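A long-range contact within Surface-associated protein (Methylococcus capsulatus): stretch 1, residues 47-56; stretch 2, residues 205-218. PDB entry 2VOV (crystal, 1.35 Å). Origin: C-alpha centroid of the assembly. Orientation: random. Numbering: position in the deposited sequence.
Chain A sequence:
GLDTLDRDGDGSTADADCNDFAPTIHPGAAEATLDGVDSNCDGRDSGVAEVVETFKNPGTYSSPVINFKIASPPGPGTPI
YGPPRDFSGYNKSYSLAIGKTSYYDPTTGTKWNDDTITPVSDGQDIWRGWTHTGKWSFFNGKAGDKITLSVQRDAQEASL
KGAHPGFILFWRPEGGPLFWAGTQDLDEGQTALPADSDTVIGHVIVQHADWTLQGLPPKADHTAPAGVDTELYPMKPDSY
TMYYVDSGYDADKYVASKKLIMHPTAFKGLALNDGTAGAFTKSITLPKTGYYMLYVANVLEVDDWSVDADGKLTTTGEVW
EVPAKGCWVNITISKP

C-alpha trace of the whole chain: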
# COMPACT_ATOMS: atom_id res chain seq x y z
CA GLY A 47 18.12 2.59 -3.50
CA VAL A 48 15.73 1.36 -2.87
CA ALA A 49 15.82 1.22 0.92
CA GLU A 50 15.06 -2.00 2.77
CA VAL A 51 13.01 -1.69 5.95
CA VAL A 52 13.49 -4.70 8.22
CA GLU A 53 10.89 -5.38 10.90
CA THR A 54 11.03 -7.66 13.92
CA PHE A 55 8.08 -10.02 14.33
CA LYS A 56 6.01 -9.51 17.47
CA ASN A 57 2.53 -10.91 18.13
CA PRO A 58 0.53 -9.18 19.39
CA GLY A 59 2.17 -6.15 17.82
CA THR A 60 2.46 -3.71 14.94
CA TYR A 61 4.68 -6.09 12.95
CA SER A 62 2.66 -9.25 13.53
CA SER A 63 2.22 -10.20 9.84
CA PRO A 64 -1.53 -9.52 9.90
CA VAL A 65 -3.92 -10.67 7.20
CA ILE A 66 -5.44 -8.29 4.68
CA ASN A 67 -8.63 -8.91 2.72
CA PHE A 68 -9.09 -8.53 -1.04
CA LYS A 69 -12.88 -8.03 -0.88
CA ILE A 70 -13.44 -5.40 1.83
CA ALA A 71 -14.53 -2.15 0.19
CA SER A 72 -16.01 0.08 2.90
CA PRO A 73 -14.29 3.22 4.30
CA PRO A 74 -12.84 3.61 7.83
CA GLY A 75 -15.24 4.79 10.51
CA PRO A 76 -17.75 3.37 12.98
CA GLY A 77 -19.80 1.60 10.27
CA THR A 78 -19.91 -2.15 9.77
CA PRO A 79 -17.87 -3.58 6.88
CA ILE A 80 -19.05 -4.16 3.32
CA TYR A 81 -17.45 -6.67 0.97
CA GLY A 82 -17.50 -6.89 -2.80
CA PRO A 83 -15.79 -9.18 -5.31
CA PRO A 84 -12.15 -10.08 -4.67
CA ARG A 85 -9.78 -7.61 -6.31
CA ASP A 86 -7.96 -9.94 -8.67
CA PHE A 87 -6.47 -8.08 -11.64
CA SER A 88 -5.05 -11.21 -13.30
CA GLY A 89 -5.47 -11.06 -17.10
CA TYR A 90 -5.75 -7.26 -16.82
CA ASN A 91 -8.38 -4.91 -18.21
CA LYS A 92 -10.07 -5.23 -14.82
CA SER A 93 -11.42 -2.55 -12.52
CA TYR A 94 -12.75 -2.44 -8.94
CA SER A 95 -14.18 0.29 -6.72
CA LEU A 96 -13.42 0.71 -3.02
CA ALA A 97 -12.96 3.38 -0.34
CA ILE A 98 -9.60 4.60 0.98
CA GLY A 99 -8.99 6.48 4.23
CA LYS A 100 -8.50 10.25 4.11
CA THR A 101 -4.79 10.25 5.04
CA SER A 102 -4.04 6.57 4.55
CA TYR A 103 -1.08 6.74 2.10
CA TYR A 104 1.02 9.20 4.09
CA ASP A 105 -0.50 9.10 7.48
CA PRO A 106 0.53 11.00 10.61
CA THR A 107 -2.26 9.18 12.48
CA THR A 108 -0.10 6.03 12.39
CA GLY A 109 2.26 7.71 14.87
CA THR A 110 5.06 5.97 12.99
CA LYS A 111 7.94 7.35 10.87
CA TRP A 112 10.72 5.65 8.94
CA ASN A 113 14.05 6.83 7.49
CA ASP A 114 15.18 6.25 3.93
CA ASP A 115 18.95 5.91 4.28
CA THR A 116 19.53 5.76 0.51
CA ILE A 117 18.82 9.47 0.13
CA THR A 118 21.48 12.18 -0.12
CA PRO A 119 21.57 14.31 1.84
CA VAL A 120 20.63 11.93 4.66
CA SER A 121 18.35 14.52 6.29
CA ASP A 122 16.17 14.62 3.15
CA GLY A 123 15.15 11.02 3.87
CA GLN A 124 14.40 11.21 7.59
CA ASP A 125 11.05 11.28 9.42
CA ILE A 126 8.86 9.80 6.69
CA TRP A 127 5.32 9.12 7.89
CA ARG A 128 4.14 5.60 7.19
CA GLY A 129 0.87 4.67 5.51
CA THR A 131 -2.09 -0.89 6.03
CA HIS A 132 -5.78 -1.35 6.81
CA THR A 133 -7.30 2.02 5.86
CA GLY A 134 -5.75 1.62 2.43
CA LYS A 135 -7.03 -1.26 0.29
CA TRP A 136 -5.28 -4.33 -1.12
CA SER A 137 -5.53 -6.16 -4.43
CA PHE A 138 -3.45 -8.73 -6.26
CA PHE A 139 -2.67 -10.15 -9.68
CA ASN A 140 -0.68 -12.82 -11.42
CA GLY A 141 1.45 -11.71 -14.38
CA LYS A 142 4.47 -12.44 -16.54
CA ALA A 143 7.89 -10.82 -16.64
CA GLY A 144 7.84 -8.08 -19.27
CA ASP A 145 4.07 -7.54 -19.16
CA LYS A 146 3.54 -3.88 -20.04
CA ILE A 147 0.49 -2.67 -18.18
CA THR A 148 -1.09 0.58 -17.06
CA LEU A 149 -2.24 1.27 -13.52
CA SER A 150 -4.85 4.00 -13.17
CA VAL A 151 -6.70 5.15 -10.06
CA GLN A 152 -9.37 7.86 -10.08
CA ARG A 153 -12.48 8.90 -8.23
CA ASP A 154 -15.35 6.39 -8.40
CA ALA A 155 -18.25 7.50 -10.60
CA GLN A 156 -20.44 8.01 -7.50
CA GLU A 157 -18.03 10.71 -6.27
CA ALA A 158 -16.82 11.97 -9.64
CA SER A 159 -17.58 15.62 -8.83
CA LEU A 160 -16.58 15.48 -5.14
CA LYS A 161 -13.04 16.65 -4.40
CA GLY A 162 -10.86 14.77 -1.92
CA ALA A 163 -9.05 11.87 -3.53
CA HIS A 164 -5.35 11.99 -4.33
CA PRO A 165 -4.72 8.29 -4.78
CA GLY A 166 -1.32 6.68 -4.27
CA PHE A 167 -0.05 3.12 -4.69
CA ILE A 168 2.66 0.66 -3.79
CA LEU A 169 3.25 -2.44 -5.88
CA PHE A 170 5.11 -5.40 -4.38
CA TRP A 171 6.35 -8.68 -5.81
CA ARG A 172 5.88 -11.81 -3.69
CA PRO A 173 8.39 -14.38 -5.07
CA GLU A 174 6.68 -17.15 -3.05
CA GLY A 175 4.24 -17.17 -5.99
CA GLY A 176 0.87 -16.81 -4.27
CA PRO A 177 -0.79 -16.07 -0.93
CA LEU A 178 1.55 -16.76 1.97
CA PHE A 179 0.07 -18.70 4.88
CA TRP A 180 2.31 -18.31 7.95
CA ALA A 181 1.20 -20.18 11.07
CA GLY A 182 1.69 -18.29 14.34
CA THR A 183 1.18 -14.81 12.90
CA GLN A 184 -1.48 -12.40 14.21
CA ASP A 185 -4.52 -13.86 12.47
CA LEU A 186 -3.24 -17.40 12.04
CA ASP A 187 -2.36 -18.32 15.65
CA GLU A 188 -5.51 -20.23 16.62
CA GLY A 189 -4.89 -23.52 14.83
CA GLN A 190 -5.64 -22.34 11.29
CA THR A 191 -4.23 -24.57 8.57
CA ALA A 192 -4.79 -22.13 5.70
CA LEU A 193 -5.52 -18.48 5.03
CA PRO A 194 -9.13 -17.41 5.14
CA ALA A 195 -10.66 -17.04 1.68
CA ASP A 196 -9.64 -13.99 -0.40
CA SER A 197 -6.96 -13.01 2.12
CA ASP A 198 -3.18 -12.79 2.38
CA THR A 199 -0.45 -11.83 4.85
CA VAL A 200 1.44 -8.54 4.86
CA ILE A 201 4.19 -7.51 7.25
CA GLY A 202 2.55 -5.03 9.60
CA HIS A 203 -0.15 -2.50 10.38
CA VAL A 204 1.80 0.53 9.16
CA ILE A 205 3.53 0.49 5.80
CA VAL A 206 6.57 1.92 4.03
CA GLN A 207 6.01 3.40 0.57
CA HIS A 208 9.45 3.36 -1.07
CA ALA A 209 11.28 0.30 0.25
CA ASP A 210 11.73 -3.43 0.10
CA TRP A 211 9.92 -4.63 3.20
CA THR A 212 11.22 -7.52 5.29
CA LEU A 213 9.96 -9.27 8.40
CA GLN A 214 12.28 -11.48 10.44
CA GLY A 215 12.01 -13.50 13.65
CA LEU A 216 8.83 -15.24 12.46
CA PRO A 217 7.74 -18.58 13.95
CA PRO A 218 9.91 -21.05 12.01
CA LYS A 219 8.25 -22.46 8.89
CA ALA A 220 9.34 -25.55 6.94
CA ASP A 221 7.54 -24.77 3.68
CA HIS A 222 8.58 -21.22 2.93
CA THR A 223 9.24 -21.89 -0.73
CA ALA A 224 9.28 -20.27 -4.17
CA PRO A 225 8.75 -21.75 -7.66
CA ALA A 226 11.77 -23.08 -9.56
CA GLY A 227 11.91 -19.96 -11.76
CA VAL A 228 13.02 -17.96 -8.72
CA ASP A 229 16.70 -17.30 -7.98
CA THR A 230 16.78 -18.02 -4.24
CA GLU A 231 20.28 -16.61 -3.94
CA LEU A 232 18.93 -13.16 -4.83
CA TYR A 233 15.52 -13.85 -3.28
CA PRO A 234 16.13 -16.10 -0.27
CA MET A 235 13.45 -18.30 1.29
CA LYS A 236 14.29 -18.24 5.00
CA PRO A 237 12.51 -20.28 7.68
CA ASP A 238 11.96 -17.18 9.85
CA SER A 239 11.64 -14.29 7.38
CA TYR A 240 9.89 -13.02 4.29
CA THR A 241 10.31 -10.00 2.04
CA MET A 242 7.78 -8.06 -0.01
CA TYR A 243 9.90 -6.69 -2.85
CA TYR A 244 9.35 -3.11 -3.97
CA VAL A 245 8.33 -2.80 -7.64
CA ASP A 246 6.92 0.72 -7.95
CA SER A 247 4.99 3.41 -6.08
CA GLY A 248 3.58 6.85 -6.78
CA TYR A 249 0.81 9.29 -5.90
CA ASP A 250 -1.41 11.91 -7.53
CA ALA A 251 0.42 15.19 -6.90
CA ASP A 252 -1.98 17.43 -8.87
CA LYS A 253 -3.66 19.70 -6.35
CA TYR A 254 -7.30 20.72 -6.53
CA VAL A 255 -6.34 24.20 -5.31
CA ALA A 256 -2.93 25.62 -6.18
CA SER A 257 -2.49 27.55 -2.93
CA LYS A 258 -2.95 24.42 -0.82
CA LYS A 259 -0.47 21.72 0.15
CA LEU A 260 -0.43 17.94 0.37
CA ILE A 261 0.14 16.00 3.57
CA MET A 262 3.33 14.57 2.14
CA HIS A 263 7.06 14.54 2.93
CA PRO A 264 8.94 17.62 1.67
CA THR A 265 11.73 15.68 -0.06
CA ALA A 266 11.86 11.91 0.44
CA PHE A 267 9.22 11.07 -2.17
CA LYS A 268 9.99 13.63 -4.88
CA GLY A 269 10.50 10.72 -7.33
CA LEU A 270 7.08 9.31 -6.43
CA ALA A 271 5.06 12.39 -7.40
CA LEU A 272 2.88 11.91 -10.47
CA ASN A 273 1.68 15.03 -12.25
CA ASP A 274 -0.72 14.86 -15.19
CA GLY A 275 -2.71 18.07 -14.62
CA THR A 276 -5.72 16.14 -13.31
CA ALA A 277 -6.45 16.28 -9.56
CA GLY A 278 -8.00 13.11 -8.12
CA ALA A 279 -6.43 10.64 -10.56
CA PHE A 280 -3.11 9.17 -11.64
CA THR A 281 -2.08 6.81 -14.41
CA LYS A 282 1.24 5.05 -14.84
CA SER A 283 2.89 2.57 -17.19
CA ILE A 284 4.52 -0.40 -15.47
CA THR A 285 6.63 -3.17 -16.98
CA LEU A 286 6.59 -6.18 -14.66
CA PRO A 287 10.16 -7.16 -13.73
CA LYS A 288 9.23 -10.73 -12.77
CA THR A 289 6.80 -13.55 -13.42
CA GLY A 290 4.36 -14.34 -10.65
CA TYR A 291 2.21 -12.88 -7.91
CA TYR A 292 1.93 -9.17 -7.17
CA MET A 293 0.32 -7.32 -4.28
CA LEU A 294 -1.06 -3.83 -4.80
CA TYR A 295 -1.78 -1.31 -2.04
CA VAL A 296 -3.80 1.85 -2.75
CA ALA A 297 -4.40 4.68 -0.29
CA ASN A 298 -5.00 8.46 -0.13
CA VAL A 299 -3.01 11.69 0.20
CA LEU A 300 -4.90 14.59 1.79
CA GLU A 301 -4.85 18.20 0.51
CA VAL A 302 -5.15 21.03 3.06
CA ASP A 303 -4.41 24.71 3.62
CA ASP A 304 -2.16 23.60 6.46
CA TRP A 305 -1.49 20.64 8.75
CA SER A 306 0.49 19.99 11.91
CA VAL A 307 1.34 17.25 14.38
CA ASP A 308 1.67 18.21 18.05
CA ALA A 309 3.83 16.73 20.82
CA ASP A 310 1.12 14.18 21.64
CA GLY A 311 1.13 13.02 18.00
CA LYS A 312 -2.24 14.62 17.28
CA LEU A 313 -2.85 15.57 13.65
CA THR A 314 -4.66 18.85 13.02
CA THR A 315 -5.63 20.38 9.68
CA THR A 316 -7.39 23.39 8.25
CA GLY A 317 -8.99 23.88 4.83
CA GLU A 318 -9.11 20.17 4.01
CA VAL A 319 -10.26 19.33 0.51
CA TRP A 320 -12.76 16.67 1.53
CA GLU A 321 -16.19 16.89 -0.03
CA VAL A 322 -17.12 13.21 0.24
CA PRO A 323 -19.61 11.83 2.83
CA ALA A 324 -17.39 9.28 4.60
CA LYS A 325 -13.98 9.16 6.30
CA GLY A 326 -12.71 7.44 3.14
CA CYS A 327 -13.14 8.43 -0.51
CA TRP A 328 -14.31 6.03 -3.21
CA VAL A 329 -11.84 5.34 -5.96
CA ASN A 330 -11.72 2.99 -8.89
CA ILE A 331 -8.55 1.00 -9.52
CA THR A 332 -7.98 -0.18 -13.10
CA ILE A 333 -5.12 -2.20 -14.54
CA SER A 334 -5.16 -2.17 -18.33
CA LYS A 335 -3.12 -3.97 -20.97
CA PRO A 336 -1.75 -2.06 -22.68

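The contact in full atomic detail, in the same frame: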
# COMPACT_ATOMS: atom_id res chain seq x y z
N GLY A 47 17.56 3.78 -4.21
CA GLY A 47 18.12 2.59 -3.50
C GLY A 47 17.75 1.31 -4.23
O GLY A 47 18.50 0.84 -5.09
N VAL A 48 16.59 0.76 -3.89
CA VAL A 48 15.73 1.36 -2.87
C VAL A 48 16.14 0.90 -1.48
O VAL A 48 16.90 -0.05 -1.31
CB VAL A 48 14.22 1.01 -3.10
CG1 VAL A 48 13.67 1.69 -4.36
CG2 VAL A 48 14.01 -0.49 -3.13
N ALA A 49 15.63 1.60 -0.47
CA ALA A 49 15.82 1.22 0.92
C ALA A 49 15.22 -0.17 1.18
O ALA A 49 14.38 -0.66 0.43
CB ALA A 49 15.19 2.24 1.84
N GLU A 50 15.70 -0.81 2.24
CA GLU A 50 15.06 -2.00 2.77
C GLU A 50 14.72 -1.71 4.22
O GLU A 50 15.59 -1.32 4.99
CB GLU A 50 15.95 -3.23 2.67
CG GLU A 50 15.26 -4.47 3.22
CD GLU A 50 16.04 -5.76 3.02
OE1 GLU A 50 17.11 -5.71 2.36
OE2 GLU A 50 15.58 -6.82 3.51
N VAL A 51 13.46 -1.88 4.58
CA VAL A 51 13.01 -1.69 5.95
C VAL A 51 12.78 -3.07 6.54
O VAL A 51 12.01 -3.87 6.02
CB VAL A 51 11.74 -0.82 6.01
CG1 VAL A 51 11.19 -0.77 7.43
CG2 VAL A 51 12.06 0.57 5.48
N VAL A 52 13.51 -3.37 7.62
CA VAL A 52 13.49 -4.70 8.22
C VAL A 52 12.81 -4.65 9.58
O VAL A 52 13.27 -3.97 10.50
CB VAL A 52 14.92 -5.27 8.39
CG1 VAL A 52 14.85 -6.67 8.98
CG2 VAL A 52 15.63 -5.31 7.05
N GLU A 53 11.69 -5.36 9.68
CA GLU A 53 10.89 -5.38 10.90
C GLU A 53 11.17 -6.64 11.72
O GLU A 53 11.61 -7.66 11.19
CB GLU A 53 9.39 -5.33 10.58
CG GLU A 53 8.95 -4.33 9.50
CD GLU A 53 9.10 -2.88 9.90
OE1 GLU A 53 9.62 -2.57 11.00
OE2 GLU A 53 8.67 -2.03 9.11
N THR A 54 10.91 -6.53 13.01
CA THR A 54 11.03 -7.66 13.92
C THR A 54 9.63 -8.15 14.29
O THR A 54 8.80 -7.40 14.80
CB THR A 54 11.77 -7.23 15.20
OG1 THR A 54 13.02 -6.62 14.84
CG2 THR A 54 12.00 -8.43 16.11
N PHE A 55 9.37 -9.43 14.02
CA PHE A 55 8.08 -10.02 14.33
C PHE A 55 7.75 -9.98 15.82
O PHE A 55 8.57 -10.35 16.66
CB PHE A 55 8.02 -11.46 13.83
CG PHE A 55 6.77 -12.19 14.27
CD1 PHE A 55 5.55 -11.94 13.65
CD2 PHE A 55 6.82 -13.13 15.29
CE1 PHE A 55 4.41 -12.60 14.04
CE2 PHE A 55 5.67 -13.81 15.70
CZ PHE A 55 4.46 -13.54 15.05
N LYS A 56 6.54 -9.52 16.12
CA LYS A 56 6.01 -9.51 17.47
C LYS A 56 4.50 -9.72 17.36
O LYS A 56 3.85 -9.04 16.57
CB LYS A 56 6.31 -8.18 18.16
CG LYS A 56 6.12 -8.16 19.67
CD LYS A 56 6.68 -6.86 20.25
CE LYS A 56 6.43 -6.74 21.76
NZ LYS A 56 7.01 -5.48 22.33
N ILE A 205 2.81 0.93 7.00
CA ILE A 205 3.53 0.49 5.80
C ILE A 205 4.48 1.54 5.24
O ILE A 205 4.22 2.74 5.33
CB ILE A 205 2.50 0.01 4.70
CG1 ILE A 205 3.20 -0.63 3.50
CG2 ILE A 205 1.57 1.15 4.25
CD1 ILE A 205 2.24 -1.44 2.62
N VAL A 206 5.58 1.07 4.67
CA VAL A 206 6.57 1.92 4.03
C VAL A 206 6.33 1.96 2.52
O VAL A 206 6.00 0.93 1.90
CB VAL A 206 8.02 1.46 4.36
CG1 VAL A 206 8.28 1.66 5.85
CG2 VAL A 206 8.23 0.01 3.96
N GLN A 207 6.50 3.14 1.93
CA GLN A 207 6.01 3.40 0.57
C GLN A 207 7.09 3.43 -0.50
O GLN A 207 6.78 3.58 -1.68
CB GLN A 207 5.23 4.72 0.53
CG GLN A 207 4.23 4.91 1.68
CD GLN A 207 4.84 5.65 2.87
OE1 GLN A 207 5.99 5.43 3.24
NE2 GLN A 207 4.04 6.51 3.50
N HIS A 208 8.35 3.30 -0.10
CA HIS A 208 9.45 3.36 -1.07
C HIS A 208 10.59 2.48 -0.60
O HIS A 208 11.73 2.95 -0.46
CB HIS A 208 9.90 4.81 -1.26
CG HIS A 208 10.78 5.03 -2.44
ND1 HIS A 208 11.65 6.10 -2.53
CD2 HIS A 208 10.92 4.33 -3.60
CE1 HIS A 208 12.29 6.05 -3.69
NE2 HIS A 208 11.87 4.98 -4.35
N ALA A 209 10.29 1.21 -0.33
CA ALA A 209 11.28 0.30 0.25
C ALA A 209 10.90 -1.15 0.03
O ALA A 209 9.72 -1.51 0.02
CB ALA A 209 11.45 0.58 1.75
N ASP A 210 11.91 -2.00 -0.15
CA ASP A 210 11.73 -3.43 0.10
C ASP A 210 11.33 -3.56 1.56
O ASP A 210 11.82 -2.81 2.42
CB ASP A 210 13.02 -4.20 -0.15
CG ASP A 210 13.39 -4.30 -1.62
OD1 ASP A 210 12.47 -4.40 -2.47
OD2 ASP A 210 14.61 -4.31 -1.93
N TRP A 211 10.45 -4.51 1.85
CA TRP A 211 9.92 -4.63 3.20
C TRP A 211 10.10 -6.06 3.68
O TRP A 211 9.62 -7.00 3.05
CB TRP A 211 8.43 -4.27 3.20
CG TRP A 211 7.86 -3.84 4.54
CD1 TRP A 211 8.55 -3.40 5.64
CD2 TRP A 211 6.47 -3.74 4.87
NE1 TRP A 211 7.66 -3.06 6.65
CE2 TRP A 211 6.38 -3.26 6.19
CE3 TRP A 211 5.29 -4.03 4.17
CZ2 TRP A 211 5.15 -3.06 6.84
CZ3 TRP A 211 4.07 -3.85 4.81
CH2 TRP A 211 4.01 -3.36 6.13
N THR A 212 10.82 -6.21 4.79
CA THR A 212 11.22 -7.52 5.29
C THR A 212 10.76 -7.70 6.73
O THR A 212 10.79 -6.75 7.52
CB THR A 212 12.75 -7.68 5.20
OG1 THR A 212 13.12 -7.69 3.81
CG2 THR A 212 13.24 -8.97 5.85
N LEU A 213 10.34 -8.92 7.05
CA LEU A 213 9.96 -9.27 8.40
C LEU A 213 10.82 -10.45 8.82
O LEU A 213 10.90 -11.44 8.10
CB LEU A 213 8.47 -9.66 8.43
CG LEU A 213 7.88 -10.02 9.80
CD1 LEU A 213 8.11 -8.89 10.82
CD2 LEU A 213 6.40 -10.37 9.68
N GLN A 214 11.48 -10.35 9.97
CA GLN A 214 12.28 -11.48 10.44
C GLN A 214 11.89 -11.86 11.86
O GLN A 214 11.12 -11.15 12.51
CB GLN A 214 13.77 -11.19 10.29
CG GLN A 214 14.21 -10.02 11.08
CD GLN A 214 15.64 -9.56 10.75
OE1 GLN A 214 16.25 -9.97 9.74
NE2 GLN A 214 16.17 -8.69 11.59
N GLY A 215 12.40 -12.99 12.34
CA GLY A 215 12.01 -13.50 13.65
C GLY A 215 10.63 -14.14 13.70
O GLY A 215 10.01 -14.22 14.77
N LEU A 216 10.13 -14.58 12.55
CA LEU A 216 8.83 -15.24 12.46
C LEU A 216 8.89 -16.65 13.07
O LEU A 216 9.96 -17.24 13.12
CB LEU A 216 8.40 -15.35 11.00
CG LEU A 216 7.82 -14.08 10.36
CD1 LEU A 216 8.02 -14.08 8.86
CD2 LEU A 216 6.34 -13.96 10.73
N PRO A 217 7.74 -17.19 13.49
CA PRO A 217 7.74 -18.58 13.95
C PRO A 217 8.25 -19.48 12.82
O PRO A 217 7.76 -19.41 11.70
CB PRO A 217 6.25 -18.85 14.24
CG PRO A 217 5.65 -17.48 14.48
CD PRO A 217 6.39 -16.57 13.55
N PRO A 218 9.28 -20.30 13.09
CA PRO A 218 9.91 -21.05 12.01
C PRO A 218 8.94 -21.88 11.17
O PRO A 218 8.03 -22.52 11.70
CB PRO A 218 10.91 -21.95 12.75
CG PRO A 218 11.28 -21.11 13.95
CD PRO A 218 9.97 -20.51 14.38
O HOH W 1 16.76 -2.87 -1.11
O HOH W 2 14.17 4.04 -1.20
O HOH W 3 14.90 -8.33 13.92
O HOH W 4 10.83 -11.91 16.49

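Parallel β-strands distant in sequence illustrate a general principle: the backbone sets the register, and side chains then fill the space on each face. Here residues 49-54 run beside 209-214, their directions 22° apart, and the two stretches bury 897 Å² between them. The ladder has the staggered pattern of parallel pairing, in which one residue bonds through N and O to two neighbours across the way. V51 N donates to D210 O (2.9 Å) and V51 O accepts from T212 N (2.9 Å); E53 N then reaches T212 O (2.7 Å) and E53 O receives Q214 N (3.0 Å). F55 N closes the series on Q214 O (2.9 Å).

On the face bearing A49, V51 and E53, small and large side chains complement each other. The methyl of A209 leaves room for V51, whose CG2 lies 3.8 Å from A209 CB and 4.0 Å from V206 CG1. W211 presents its edge to its neighbours, and its indole NE1 donates to E53 OE2 (2.9 Å), so a buried carboxylate finds a polar partner within the packing.

The other face is more open. E50, extended with chi1 and chi2 both t, brings OE2 within 2.6 Å of T212 OG1, which donates to it. Beyond, V52 CG1 rests against Q214 CD at 3.5 Å.

Past the paired strands, F55 is the largest bump, with 108 Å² covered. Its CB meets L213 CD1 at 4.0 Å, L216 CD2 approaches ring atom CD1 at 3.6 Å, and P217 CD sits over one ring face, 4.0 Å from the ring centroid, in a CH-pi contact. G215, with positive phi, suits the turn between.

Water fills remaining gaps: one molecule donates to both V48 O (2.8 Å) and D210 OD2 (2.7 Å), another to F55 O (2.8 Å) and G215 O (3.0 Å).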